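Local coordinates for WbbM protein (Klebsiella pneumoniae, PDB 6U4B) that is a trimeric, magnesium-binding bifunctional glycosyltransferase that acts as an O-antigen polymerase, at residues P195-A200 / S227-S232; G438-S443 / M453-Y458; V485-F490 / Y515-F520. One frame throughout, in Å; residues are numbered along the deposited sequence.

Contact 1: residues P195-A200 / S227-S232; sequences PEYSTA and SEWLFS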
ATOM      1  N   PRO A 195     -24.776  37.135 -44.298  1.00 63.30           N
ATOM      2  CA  PRO A 195     -25.507  37.220 -45.574  1.00 63.15           C
ATOM      3  C   PRO A 195     -24.716  37.876 -46.694  1.00 63.18           C
ATOM      4  O   PRO A 195     -24.962  37.575 -47.870  1.00 65.84           O
ATOM      5  CB  PRO A 195     -26.749  38.047 -45.208  1.00 65.83           C
ATOM      6  CG  PRO A 195     -26.920  37.848 -43.740  1.00 66.55           C
ATOM      7  CD  PRO A 195     -25.531  37.730 -43.181  1.00 66.51           C
ATOM      8  N   GLU A 196     -23.765  38.753 -46.370  1.00 64.48           N
ATOM      9  CA  GLU A 196     -22.989  39.449 -47.390  1.00 70.36           C
ATOM     10  C   GLU A 196     -22.031  38.534 -48.147  1.00 67.39           C
ATOM     11  O   GLU A 196     -21.347  39.011 -49.059  1.00 71.97           O
ATOM     12  CB  GLU A 196     -22.207  40.606 -46.757  1.00 75.24           C
ATOM     13  CG  GLU A 196     -21.107  40.184 -45.785  1.00 80.25           C
ATOM     14  CD  GLU A 196     -21.607  39.982 -44.365  1.00 83.36           C
ATOM     15  OE1 GLU A 196     -22.766  39.552 -44.191  1.00 84.19           O
ATOM     16  OE2 GLU A 196     -20.837  40.259 -43.419  1.00 84.39           O
ATOM     17  N   TYR A 197     -21.967  37.248 -47.807  1.00 56.01           N
ATOM     18  CA  TYR A 197     -21.058  36.307 -48.445  1.00 54.24           C
ATOM     19  C   TYR A 197     -21.730  35.439 -49.499  1.00 54.19           C
ATOM     20  O   TYR A 197     -21.052  34.604 -50.107  1.00 55.19           O
ATOM     21  CB  TYR A 197     -20.409  35.399 -47.393  1.00 54.10           C
ATOM     22  CG  TYR A 197     -19.232  36.014 -46.676  1.00 56.07           C
ATOM     23  CD1 TYR A 197     -19.418  37.000 -45.715  1.00 59.32           C
ATOM     24  CD2 TYR A 197     -17.934  35.600 -46.951  1.00 53.52           C
ATOM     25  CE1 TYR A 197     -18.344  37.562 -45.051  1.00 59.84           C
ATOM     26  CE2 TYR A 197     -16.853  36.154 -46.290  1.00 55.77           C
ATOM     27  CZ  TYR A 197     -17.065  37.137 -45.343  1.00 56.46           C
ATOM     28  OH  TYR A 197     -15.996  37.695 -44.684  1.00 59.25           O
ATOM     29  N   SER A 198     -23.034  35.611 -49.731  1.00 58.42           N
ATOM     30  CA  SER A 198     -23.761  34.693 -50.605  1.00 60.98           C
ATOM     31  C   SER A 198     -23.169  34.664 -52.010  1.00 64.25           C
ATOM     32  O   SER A 198     -23.055  33.593 -52.618  1.00 65.93           O
ATOM     33  CB  SER A 198     -25.240  35.076 -50.654  1.00 65.47           C
ATOM     34  OG  SER A 198     -25.419  36.348 -51.248  1.00 77.30           O
ATOM     35  N   THR A 199     -22.783  35.827 -52.543  1.00 64.49           N
ATOM     36  CA  THR A 199     -22.203  35.867 -53.883  1.00 61.90           C
ATOM     37  C   THR A 199     -20.808  35.250 -53.901  1.00 58.52           C
ATOM     38  O   THR A 199     -20.427  34.588 -54.874  1.00 56.28           O
ATOM     39  CB  THR A 199     -22.163  37.307 -54.402  1.00 66.31           C
ATOM     40  OG1 THR A 199     -23.495  37.837 -54.441  1.00 71.29           O
ATOM     41  CG2 THR A 199     -21.568  37.360 -55.808  1.00 65.75           C
ATOM     42  N   ALA A 200     -20.033  35.450 -52.832  1.00 53.33           N
ATOM     43  CA  ALA A 200     -18.717  34.826 -52.750  1.00 56.60           C
ATOM     44  C   ALA A 200     -18.831  33.310 -52.645  1.00 58.15           C
ATOM     45  O   ALA A 200     -17.991  32.577 -53.180  1.00 55.11           O
ATOM     46  CB  ALA A 200     -17.940  35.390 -51.562  1.00 54.72           C
ATOM     47  N   SER A 227      -9.774  34.774 -38.626  1.00 49.06           N
ATOM     48  CA  SER A 227      -9.892  33.849 -37.504  1.00 47.18           C
ATOM     49  C   SER A 227     -11.258  33.966 -36.835  1.00 45.24           C
ATOM     50  O   SER A 227     -11.936  32.957 -36.607  1.00 42.28           O
ATOM     51  CB  SER A 227      -8.774  34.104 -36.491  1.00 50.20           C
ATOM     52  OG  SER A 227      -7.498  33.929 -37.085  1.00 55.51           O
ATOM     53  N   GLU A 228     -11.673  35.192 -36.507  1.00 45.88           N
ATOM     54  CA  GLU A 228     -12.987  35.388 -35.899  1.00 54.82           C
ATOM     55  C   GLU A 228     -14.093  34.886 -36.816  1.00 55.09           C
ATOM     56  O   GLU A 228     -15.074  34.294 -36.353  1.00 56.11           O
ATOM     57  CB  GLU A 228     -13.196  36.866 -35.565  1.00 61.31           C
ATOM     58  CG  GLU A 228     -12.301  37.397 -34.457  1.00 68.78           C
ATOM     59  CD  GLU A 228     -12.371  38.907 -34.328  1.00 77.53           C
ATOM     60  OE1 GLU A 228     -12.897  39.561 -35.255  1.00 80.06           O
ATOM     61  OE2 GLU A 228     -11.899  39.442 -33.303  1.00 81.97           O
ATOM     62  N   TRP A 229     -13.938  35.101 -38.122  1.00 48.94           N
ATOM     63  CA  TRP A 229     -14.946  34.667 -39.082  1.00 49.96           C
ATOM     64  C   TRP A 229     -14.962  33.148 -39.213  1.00 45.88           C
ATOM     65  O   TRP A 229     -16.027  32.521 -39.134  1.00 45.42           O
ATOM     66  CB  TRP A 229     -14.676  35.333 -40.434  1.00 51.40           C
ATOM     67  CG  TRP A 229     -15.595  34.926 -41.548  1.00 51.68           C
ATOM     68  CD1 TRP A 229     -16.797  35.489 -41.867  1.00 54.47           C
ATOM     69  CD2 TRP A 229     -15.370  33.889 -42.510  1.00 50.07           C
ATOM     70  NE1 TRP A 229     -17.341  34.858 -42.960  1.00 51.69           N
ATOM     71  CE2 TRP A 229     -16.482  33.873 -43.375  1.00 50.49           C
ATOM     72  CE3 TRP A 229     -14.337  32.967 -42.721  1.00 43.46           C
ATOM     73  CZ2 TRP A 229     -16.593  32.972 -44.434  1.00 47.36           C
ATOM     74  CZ3 TRP A 229     -14.449  32.074 -43.770  1.00 40.47           C
ATOM     75  CH2 TRP A 229     -15.569  32.082 -44.614  1.00 43.99           C
ATOM     76  N   LEU A 230     -13.790  32.537 -39.402  1.00 43.88           N
ATOM     77  CA  LEU A 230     -13.732  31.098 -39.648  1.00 42.39           C
ATOM     78  C   LEU A 230     -14.249  30.306 -38.453  1.00 43.03           C
ATOM     79  O   LEU A 230     -15.073  29.397 -38.606  1.00 43.80           O
ATOM     80  CB  LEU A 230     -12.301  30.676 -39.981  1.00 41.17           C
ATOM     81  CG  LEU A 230     -12.066  29.169 -40.113  1.00 37.37           C
ATOM     82  CD1 LEU A 230     -12.765  28.613 -41.346  1.00 39.21           C
ATOM     83  CD2 LEU A 230     -10.577  28.841 -40.136  1.00 31.50           C
ATOM     84  N   PHE A 231     -13.779  30.636 -37.249  1.00 39.12           N
ATOM     85  CA  PHE A 231     -14.121  29.821 -36.093  1.00 41.61           C
ATOM     86  C   PHE A 231     -15.520  30.098 -35.562  1.00 44.18           C
ATOM     87  O   PHE A 231     -16.082  29.237 -34.880  1.00 45.19           O
ATOM     88  CB  PHE A 231     -13.072  30.001 -34.994  1.00 38.09           C
ATOM     89  CG  PHE A 231     -11.787  29.282 -35.280  1.00 41.11           C
ATOM     90  CD1 PHE A 231     -11.692  27.915 -35.086  1.00 42.24           C
ATOM     91  CD2 PHE A 231     -10.685  29.962 -35.772  1.00 42.42           C
ATOM     92  CE1 PHE A 231     -10.520  27.241 -35.362  1.00 41.82           C
ATOM     93  CE2 PHE A 231      -9.507  29.293 -36.052  1.00 41.72           C
ATOM     94  CZ  PHE A 231      -9.424  27.930 -35.846  1.00 40.10           C
ATOM     95  N   SER A 232     -16.101  31.263 -35.864  1.00 44.43           N
ATOM     96  CA  SER A 232     -17.518  31.459 -35.571  1.00 49.45           C
ATOM     97  C   SER A 232     -18.373  30.503 -36.391  1.00 50.85           C
ATOM     98  O   SER A 232     -19.382  29.979 -35.901  1.00 54.21           O
ATOM     99  CB  SER A 232     -17.923  32.908 -35.844  1.00 51.92           C
ATOM    100  OG  SER A 232     -17.954  33.176 -37.235  1.00 51.38           O
TER
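Tyr-197 and Trp-229 meet in an offset aromatic stack within the DUF4422 region, joining the turn that precedes helix 198-206 to the long helix 220-240. Reading along 195-200, Pro-195 opens a short 3-10 turn, closed by a weak backbone bond from Ser-198 N to Pro-195 O at 3.3 Å. Glu-196 follows, its side chain resting on Lys-268 of helix 253-272. Tyr-197 ends the turn and makes all of this segment's contact with 227-232. Its CG lies anti to the carbonyl carbon (chi1 -81°), whereas CG of Trp-229 is anti to the backbone N (chi1 177°), and each ring is thereby carried into the space between the two backbones. The evidence that side chains alone bridge this space is the CA-CA separation of 11.3 Å between Tyr-197 and Trp-229. The phenol overlaps the pyrrole half of the indole, with 4.5 Å between the Tyr-197 ring and Trp-229 five-membered ring centroids and 23° between their planes. Trp-229 NE1 lies over one face of the phenol, displaced toward its rim, while the six-membered half is reached through Tyr-197 CE2 and Trp-229 CZ2, 3.7 Å apart. Beyond the tyrosine, Ala-200 packs on Lys-268 and Gln-271. Lys-268 also makes a cation-pi contact with Tyr-197, and Tyr-194, Tyr-265 and Val-190 are among the residues that surround the stack. The closest approach within it is 3.3 Å, from Tyr-197 CZ to Trp-229 NE1.

Contact 2: residues G438-S443 / M453-Y458; sequences GFVKFS and MPAGEY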
ATOM      1  N   GLY A 438      36.354 -10.606 -15.423  1.00 56.47           N
ATOM      2  CA  GLY A 438      36.420 -12.058 -15.429  1.00 55.93           C
ATOM      3  C   GLY A 438      36.618 -12.631 -16.819  1.00 54.44           C
ATOM      4  O   GLY A 438      37.341 -13.614 -16.996  1.00 55.09           O
ATOM      5  N   PHE A 439      35.973 -12.029 -17.825  1.00 53.00           N
ATOM      6  CA  PHE A 439      36.154 -12.491 -19.197  1.00 53.10           C
ATOM      7  C   PHE A 439      37.613 -12.393 -19.624  1.00 50.73           C
ATOM      8  O   PHE A 439      38.136 -13.295 -20.289  1.00 53.01           O
ATOM      9  CB  PHE A 439      35.267 -11.688 -20.150  1.00 55.58           C
ATOM     10  CG  PHE A 439      33.801 -12.005 -20.034  1.00 54.80           C
ATOM     11  CD1 PHE A 439      33.372 -13.149 -19.382  1.00 61.17           C
ATOM     12  CD2 PHE A 439      32.853 -11.159 -20.588  1.00 53.74           C
ATOM     13  CE1 PHE A 439      32.024 -13.440 -19.279  1.00 61.66           C
ATOM     14  CE2 PHE A 439      31.505 -11.445 -20.487  1.00 58.10           C
ATOM     15  CZ  PHE A 439      31.090 -12.588 -19.831  1.00 61.29           C
ATOM     16  N   VAL A 440      38.288 -11.305 -19.251  1.00 49.70           N
ATOM     17  CA  VAL A 440      39.695 -11.150 -19.606  1.00 51.27           C
ATOM     18  C   VAL A 440      40.547 -12.158 -18.846  1.00 53.28           C
ATOM     19  O   VAL A 440      41.423 -12.815 -19.419  1.00 57.67           O
ATOM     20  CB  VAL A 440      40.161  -9.707 -19.345  1.00 54.30           C
ATOM     21  CG1 VAL A 440      41.660  -9.584 -19.590  1.00 51.75           C
ATOM     22  CG2 VAL A 440      39.394  -8.736 -20.221  1.00 56.21           C
ATOM     23  N   LYS A 441      40.295 -12.300 -17.543  1.00 61.39           N
ATOM     24  CA  LYS A 441      41.102 -13.194 -16.719  1.00 60.41           C
ATOM     25  C   LYS A 441      40.958 -14.649 -17.148  1.00 62.70           C
ATOM     26  O   LYS A 441      41.931 -15.409 -17.095  1.00 66.01           O
ATOM     27  CB  LYS A 441      40.711 -13.028 -15.250  1.00 57.70           C
ATOM     28  CG  LYS A 441      41.518 -13.867 -14.278  1.00 56.74           C
ATOM     29  CD  LYS A 441      40.980 -13.701 -12.867  1.00 54.36           C
ATOM     30  CE  LYS A 441      41.698 -14.613 -11.889  1.00 56.32           C
ATOM     31  NZ  LYS A 441      43.141 -14.264 -11.748  1.00 60.49           N
ATOM     32  N   PHE A 442      39.767 -15.055 -17.584  1.00 62.13           N
ATOM     33  CA  PHE A 442      39.506 -16.444 -17.934  1.00 65.78           C
ATOM     34  C   PHE A 442      39.529 -16.697 -19.435  1.00 68.52           C
ATOM     35  O   PHE A 442      39.091 -17.765 -19.876  1.00 73.24           O
ATOM     36  CB  PHE A 442      38.170 -16.890 -17.340  1.00 70.37           C
ATOM     37  CG  PHE A 442      38.174 -16.950 -15.842  1.00 77.65           C
ATOM     38  CD1 PHE A 442      38.901 -17.926 -15.181  1.00 83.11           C
ATOM     39  CD2 PHE A 442      37.459 -16.031 -15.093  1.00 79.78           C
ATOM     40  CE1 PHE A 442      38.914 -17.984 -13.805  1.00 85.42           C
ATOM     41  CE2 PHE A 442      37.468 -16.086 -13.715  1.00 80.85           C
ATOM     42  CZ  PHE A 442      38.198 -17.063 -13.071  1.00 83.34           C
ATOM     43  N   SER A 443      40.036 -15.747 -20.222  1.00 67.86           N
ATOM     44  CA  SER A 443      40.253 -15.938 -21.658  1.00 71.69           C
ATOM     45  C   SER A 443      38.960 -16.313 -22.381  1.00 70.42           C
ATOM     46  O   SER A 443      38.940 -17.206 -23.231  1.00 73.92           O
ATOM     47  CB  SER A 443      41.340 -16.983 -21.914  1.00 76.82           C
ATOM     48  OG  SER A 443      42.571 -16.584 -21.336  1.00 79.65           O
ATOM     49  N   MET A 453      38.739 -13.975 -30.602  1.00 77.74           N
ATOM     50  CA  MET A 453      39.996 -13.865 -29.877  1.00 77.78           C
ATOM     51  C   MET A 453      39.689 -13.762 -28.393  1.00 71.77           C
ATOM     52  O   MET A 453      38.548 -13.474 -28.012  1.00 65.49           O
ATOM     53  CB  MET A 453      40.806 -12.650 -30.351  1.00 80.76           C
ATOM     54  CG  MET A 453      39.965 -11.427 -30.662  1.00 84.11           C
ATOM     55  SD  MET A 453      40.947 -10.084 -31.354  1.00 89.63           S
ATOM     56  CE  MET A 453      39.675  -9.128 -32.172  1.00 85.88           C
ATOM     57  N   PRO A 454      40.675 -14.013 -27.529  1.00 69.34           N
ATOM     58  CA  PRO A 454      40.461 -13.792 -26.095  1.00 64.31           C
ATOM     59  C   PRO A 454      40.031 -12.359 -25.824  1.00 63.00           C
ATOM     60  O   PRO A 454      40.407 -11.429 -26.541  1.00 62.66           O
ATOM     61  CB  PRO A 454      41.832 -14.095 -25.480  1.00 63.70           C
ATOM     62  CG  PRO A 454      42.457 -15.050 -26.433  1.00 69.26           C
ATOM     63  CD  PRO A 454      41.983 -14.639 -27.799  1.00 68.49           C
ATOM     64  N   ALA A 455      39.225 -12.191 -24.773  1.00 57.90           N
ATOM     65  CA  ALA A 455      38.646 -10.882 -24.478  1.00 56.37           C
ATOM     66  C   ALA A 455      39.723  -9.834 -24.219  1.00 56.76           C
ATOM     67  O   ALA A 455      39.565  -8.666 -24.597  1.00 55.34           O
ATOM     68  CB  ALA A 455      37.704 -10.986 -23.283  1.00 54.90           C
ATOM     69  N   GLY A 456      40.828 -10.235 -23.587  1.00 60.10           N
ATOM     70  CA  GLY A 456      41.906  -9.289 -23.342  1.00 57.59           C
ATOM     71  C   GLY A 456      42.514  -8.759 -24.626  1.00 55.93           C
ATOM     72  O   GLY A 456      42.752  -7.556 -24.767  1.00 52.85           O
ATOM     73  N   GLU A 457      42.787  -9.653 -25.578  1.00 58.53           N
ATOM     74  CA  GLU A 457      43.319  -9.211 -26.862  1.00 61.14           C
ATOM     75  C   GLU A 457      42.294  -8.373 -27.620  1.00 59.75           C
ATOM     76  O   GLU A 457      42.648  -7.385 -28.275  1.00 62.93           O
ATOM     77  CB  GLU A 457      43.757 -10.410 -27.701  1.00 69.07           C
ATOM     78  CG  GLU A 457      44.603 -10.025 -28.903  1.00 79.29           C
ATOM     79  CD  GLU A 457      44.736 -11.147 -29.910  1.00 86.26           C
ATOM     80  OE1 GLU A 457      44.824 -12.322 -29.492  1.00 89.76           O
ATOM     81  OE2 GLU A 457      44.741 -10.854 -31.124  1.00 87.70           O
ATOM     82  N   TYR A 458      41.016  -8.755 -27.541  1.00 59.86           N
ATOM     83  CA  TYR A 458      39.958  -7.987 -28.195  1.00 54.37           C
ATOM     84  C   TYR A 458      39.898  -6.562 -27.663  1.00 53.16           C
ATOM     85  O   TYR A 458      39.740  -5.608 -28.435  1.00 49.00           O
ATOM     86  CB  TYR A 458      38.612  -8.691 -28.004  1.00 50.53           C
ATOM     87  CG  TYR A 458      37.401  -7.879 -28.421  1.00 50.99           C
ATOM     88  CD1 TYR A 458      37.061  -7.739 -29.761  1.00 52.83           C
ATOM     89  CD2 TYR A 458      36.586  -7.272 -27.472  1.00 49.97           C
ATOM     90  CE1 TYR A 458      35.950  -7.005 -30.147  1.00 51.71           C
ATOM     91  CE2 TYR A 458      35.471  -6.535 -27.847  1.00 46.53           C
ATOM     92  CZ  TYR A 458      35.160  -6.404 -29.187  1.00 49.79           C
ATOM     93  OH  TYR A 458      34.053  -5.674 -29.569  1.00 47.98           O
TER
HETATM   94  O   HOH W   1      41.513 -12.987 -22.218  1.00 49.65           O
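Val-440 sets CG1 anti to its backbone N (chi1 175°) and CG2 anti to its carbonyl carbon, a rotation that sets both methyls against the backbone of Gly-456. Val-440 CG1 comes to 3.8 Å from Gly-456 CA, and Val-440 CG2 stands 4.0 Å from Gly-456 N. Because the glycine has no side chain, the valine meets main chain directly, and the CA atoms of Val-440 and Gly-456 are only 4.7 Å apart, a very close approach for two helices. Ala-455, pointing toward 438-443, fills the adjoining position: its CB lies 3.8 Å from Phe-439 O and 4.0 Å from Phe-439 CB. Phe-439 takes part through its CB and main chain, since its ring, with CG anti to the carbonyl carbon (chi1 -72°), leads away from 453-458. The direct contacts are van der Waals, and the polar link is indirect: a water donates to Val-440 O at 2.8 Å and accepts from Gly-456 N at 3.1 Å. It thus bridges a carbonyl near the C-terminal end of one helix and an amide in the first turn of the other. That first helix ends in a Schellman motif, with Ser-443 at positive phi as the C-prime residue, and Pro-454 holds the N-cap position of the second. Tyr-458 turns elsewhere, its OH bonded to Asp-508 and Trp-503 N, while Lys-441 makes a weak hydrogen bond to Ser-242 of a second subunit. In the family 8 glycosyltransferase region the contact joins helix 434-441, which follows strand 428-432, to helix 455-461, which precedes strand 472-473, the antiparallel neighbour of that same strand.

Contact 3: residues V485-F490 / Y515-F520; sequences VEENTF and YSRVTF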
ATOM      1  N   VAL A 485      29.858  18.018 -26.125  1.00 52.34           N
ATOM      2  CA  VAL A 485      29.483  19.017 -27.119  1.00 52.84           C
ATOM      3  C   VAL A 485      30.716  19.762 -27.615  1.00 57.48           C
ATOM      4  O   VAL A 485      30.867  20.006 -28.819  1.00 57.54           O
ATOM      5  CB  VAL A 485      28.429  19.977 -26.537  1.00 46.90           C
ATOM      6  CG1 VAL A 485      28.239  21.178 -27.454  1.00 49.52           C
ATOM      7  CG2 VAL A 485      27.113  19.249 -26.328  1.00 46.32           C
ATOM      8  N   GLU A 486      31.620  20.125 -26.702  1.00 58.02           N
ATOM      9  CA  GLU A 486      32.814  20.859 -27.106  1.00 63.80           C
ATOM     10  C   GLU A 486      33.722  20.007 -27.983  1.00 63.69           C
ATOM     11  O   GLU A 486      34.302  20.506 -28.953  1.00 68.76           O
ATOM     12  CB  GLU A 486      33.569  21.359 -25.873  1.00 69.78           C
ATOM     13  CG  GLU A 486      34.995  21.838 -26.161  1.00 80.80           C
ATOM     14  CD  GLU A 486      35.056  23.185 -26.875  1.00 93.33           C
ATOM     15  OE1 GLU A 486      35.883  24.031 -26.470  1.00100.09           O
ATOM     16  OE2 GLU A 486      34.293  23.406 -27.840  1.00 96.67           O
ATOM     17  N   GLU A 487      33.855  18.722 -27.666  1.00 61.82           N
ATOM     18  CA  GLU A 487      34.721  17.826 -28.422  1.00 63.03           C
ATOM     19  C   GLU A 487      34.015  17.157 -29.595  1.00 60.60           C
ATOM     20  O   GLU A 487      34.667  16.436 -30.358  1.00 55.58           O
ATOM     21  CB  GLU A 487      35.300  16.750 -27.496  1.00 62.78           C
ATOM     22  CG  GLU A 487      36.088  17.299 -26.318  1.00 63.07           C
ATOM     23  CD  GLU A 487      36.765  16.208 -25.510  1.00 57.36           C
ATOM     24  OE1 GLU A 487      36.721  15.033 -25.935  1.00 52.92           O
ATOM     25  OE2 GLU A 487      37.344  16.524 -24.448  1.00 58.15           O
ATOM     26  N   ASN A 488      32.711  17.394 -29.763  1.00 60.46           N
ATOM     27  CA  ASN A 488      31.899  16.712 -30.775  1.00 55.89           C
ATOM     28  C   ASN A 488      32.074  15.196 -30.685  1.00 54.54           C
ATOM     29  O   ASN A 488      32.247  14.504 -31.691  1.00 52.72           O
ATOM     30  CB  ASN A 488      32.218  17.220 -32.183  1.00 61.07           C
ATOM     31  CG  ASN A 488      31.046  17.059 -33.137  1.00 63.35           C
ATOM     32  OD1 ASN A 488      30.166  16.220 -32.924  1.00 64.10           O
ATOM     33  ND2 ASN A 488      31.029  17.862 -34.191  1.00 69.35           N
ATOM     34  N   THR A 489      32.037  14.681 -29.452  1.00 51.71           N
ATOM     35  CA  THR A 489      32.159  13.245 -29.222  1.00 47.87           C
ATOM     36  C   THR A 489      31.116  12.457 -30.004  1.00 46.18           C
ATOM     37  O   THR A 489      31.378  11.325 -30.428  1.00 46.33           O
ATOM     38  CB  THR A 489      32.027  12.949 -27.723  1.00 45.47           C
ATOM     39  OG1 THR A 489      32.988  13.725 -26.994  1.00 45.13           O
ATOM     40  CG2 THR A 489      32.255  11.468 -27.435  1.00 44.13           C
ATOM     41  N   PHE A 490      29.936  13.042 -30.219  1.00 44.61           N
ATOM     42  CA  PHE A 490      28.866  12.323 -30.903  1.00 42.19           C
ATOM     43  C   PHE A 490      29.280  11.911 -32.309  1.00 42.83           C
ATOM     44  O   PHE A 490      28.966  10.800 -32.754  1.00 39.66           O
ATOM     45  CB  PHE A 490      27.604  13.181 -30.947  1.00 43.75           C
ATOM     46  CG  PHE A 490      26.492  12.572 -31.744  1.00 45.81           C
ATOM     47  CD1 PHE A 490      26.166  13.067 -32.996  1.00 49.42           C
ATOM     48  CD2 PHE A 490      25.782  11.493 -31.248  1.00 45.41           C
ATOM     49  CE1 PHE A 490      25.143  12.500 -33.734  1.00 55.14           C
ATOM     50  CE2 PHE A 490      24.761  10.923 -31.980  1.00 50.34           C
ATOM     51  CZ  PHE A 490      24.439  11.426 -33.222  1.00 51.16           C
ATOM     52  N   TYR A 515      37.816   5.908 -23.763  1.00 49.27           N
ATOM     53  CA  TYR A 515      38.971   5.346 -23.071  1.00 48.30           C
ATOM     54  C   TYR A 515      39.879   6.447 -22.532  1.00 51.71           C
ATOM     55  O   TYR A 515      40.170   7.427 -23.225  1.00 52.50           O
ATOM     56  CB  TYR A 515      39.769   4.429 -23.999  1.00 50.66           C
ATOM     57  CG  TYR A 515      40.934   3.770 -23.292  1.00 50.82           C
ATOM     58  CD1 TYR A 515      40.713   2.854 -22.270  1.00 51.61           C
ATOM     59  CD2 TYR A 515      42.247   4.073 -23.629  1.00 48.36           C
ATOM     60  CE1 TYR A 515      41.766   2.252 -21.609  1.00 54.10           C
ATOM     61  CE2 TYR A 515      43.310   3.473 -22.971  1.00 55.06           C
ATOM     62  CZ  TYR A 515      43.059   2.563 -21.964  1.00 54.71           C
ATOM     63  OH  TYR A 515      44.095   1.957 -21.300  1.00 57.67           O
ATOM     64  N   SER A 516      40.328   6.271 -21.288  1.00 50.68           N
ATOM     65  CA  SER A 516      41.148   7.216 -20.534  1.00 50.34           C
ATOM     66  C   SER A 516      40.430   8.533 -20.261  1.00 47.09           C
ATOM     67  O   SER A 516      41.069   9.506 -19.841  1.00 51.99           O
ATOM     68  CB  SER A 516      42.494   7.486 -21.225  1.00 56.21           C
ATOM     69  OG  SER A 516      42.322   8.252 -22.402  1.00 61.39           O
ATOM     70  N   ARG A 517      39.120   8.592 -20.481  1.00 48.24           N
ATOM     71  CA  ARG A 517      38.299   9.755 -20.165  1.00 50.31           C
ATOM     72  C   ARG A 517      37.137   9.348 -19.268  1.00 49.85           C
ATOM     73  O   ARG A 517      36.017   9.847 -19.402  1.00 44.95           O
ATOM     74  CB  ARG A 517      37.781  10.428 -21.436  1.00 47.11           C
ATOM     75  CG  ARG A 517      38.833  10.660 -22.521  1.00 50.43           C
ATOM     76  CD  ARG A 517      39.798  11.787 -22.169  1.00 51.85           C
ATOM     77  NE  ARG A 517      39.109  13.048 -21.899  1.00 54.55           N
ATOM     78  CZ  ARG A 517      38.622  13.856 -22.837  1.00 57.23           C
ATOM     79  NH1 ARG A 517      38.735  13.539 -24.121  1.00 55.76           N
ATOM     80  NH2 ARG A 517      38.015  14.984 -22.491  1.00 55.69           N
ATOM     81  N   VAL A 518      37.387   8.420 -18.347  1.00 47.55           N
ATOM     82  CA  VAL A 518      36.338   7.819 -17.530  1.00 47.88           C
ATOM     83  C   VAL A 518      36.676   8.029 -16.061  1.00 48.30           C
ATOM     84  O   VAL A 518      37.762   7.649 -15.607  1.00 48.17           O
ATOM     85  CB  VAL A 518      36.163   6.323 -17.838  1.00 45.63           C
ATOM     86  CG1 VAL A 518      35.159   5.696 -16.888  1.00 43.73           C
ATOM     87  CG2 VAL A 518      35.728   6.124 -19.279  1.00 43.80           C
ATOM     88  N   THR A 519      35.748   8.633 -15.324  1.00 49.52           N
ATOM     89  CA  THR A 519      35.775   8.623 -13.867  1.00 50.51           C
ATOM     90  C   THR A 519      35.111   7.339 -13.387  1.00 46.16           C
ATOM     91  O   THR A 519      34.024   6.988 -13.852  1.00 44.39           O
ATOM     92  CB  THR A 519      35.049   9.841 -13.294  1.00 46.73           C
ATOM     93  OG1 THR A 519      35.806  11.025 -13.574  1.00 53.16           O
ATOM     94  CG2 THR A 519      34.873   9.702 -11.788  1.00 43.27           C
ATOM     95  N   PHE A 520      35.768   6.629 -12.478  1.00 48.56           N
ATOM     96  CA  PHE A 520      35.286   5.323 -12.044  1.00 44.78           C
ATOM     97  C   PHE A 520      34.442   5.474 -10.785  1.00 38.74           C
ATOM     98  O   PHE A 520      34.921   5.979  -9.763  1.00 40.93           O
ATOM     99  CB  PHE A 520      36.453   4.361 -11.832  1.00 44.86           C
ATOM    100  CG  PHE A 520      37.165   4.012 -13.105  1.00 48.17           C
ATOM    101  CD1 PHE A 520      36.568   3.178 -14.037  1.00 44.40           C
ATOM    102  CD2 PHE A 520      38.416   4.538 -13.386  1.00 54.53           C
ATOM    103  CE1 PHE A 520      37.211   2.860 -15.218  1.00 45.68           C
ATOM    104  CE2 PHE A 520      39.067   4.222 -14.567  1.00 55.10           C
ATOM    105  CZ  PHE A 520      38.463   3.381 -15.485  1.00 51.15           C
TER
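Glu-487 and Arg-517 form a bidentate, end-on salt bridge in the family 8 glycosyltransferase region, linking helix 481-487 to the residue just before strand 518-521. The tight part of this contact is confined to the two charged ends. Arg-517 NH2 donates to Glu-487 OE2 at 2.6 Å, nearly straight at 169° and close to the guanidinium plane. The second arm is slacker: Arg-517 NH1 reaches Glu-487 OE1 at 3.1 Å, and this oxygen is tilted out of that plane. Both oxygens use their syn lone pairs, yet the carboxylate and guanidinium planes are turned 33° from each other, a twist consistent with the unequal arms. The side chains arrive from opposite directions, Glu-487 extended beyond CG (chi2 -174°) and Arg-517 bent at chi2 and chi3.

Away from these ends the segments are loosely related. Only 85 Å² is buried between them, summed over both sides, neither touching residue is fully buried, and the contact lies at the surface, where solvent would be expected to weaken the pairing. Both charged groups have further partners. Gln-483 NE2, one turn earlier in the glutamate's helix, also bonds Glu-487 OE2, and Arg-517 NH2 has a second acceptor in Asn-425 O. Asn-488, at positive phi, is the C-prime residue of a Schellman motif that ends the helix. Between the two arms runs a weak diagonal bond, from Arg-517 NH1 to Glu-487 OE2 at 3.3 Å.

In the fold
The three contacts follow one another in series along the chain and none touches another. Contact 1 belongs to the DUF4422 region, on the opposite side of the chain's centre from contacts 2 and 3; its centre is about 77 Å from that of contact 2 and about 61 Å from that of contact 3. Contacts 2 and 3 share the family 8 region, with centres about 25 Å and nearest atoms about 10 Å apart, and strand 428-432 connects them: it leads into contact 2 and has strand 518-521 of contact 3 as a parallel partner. All lie away from the magnesium site of Asp-406, Asp-408 and His-560, although the Phe-439 side chain is about 13 Å from a bound magnesium ion.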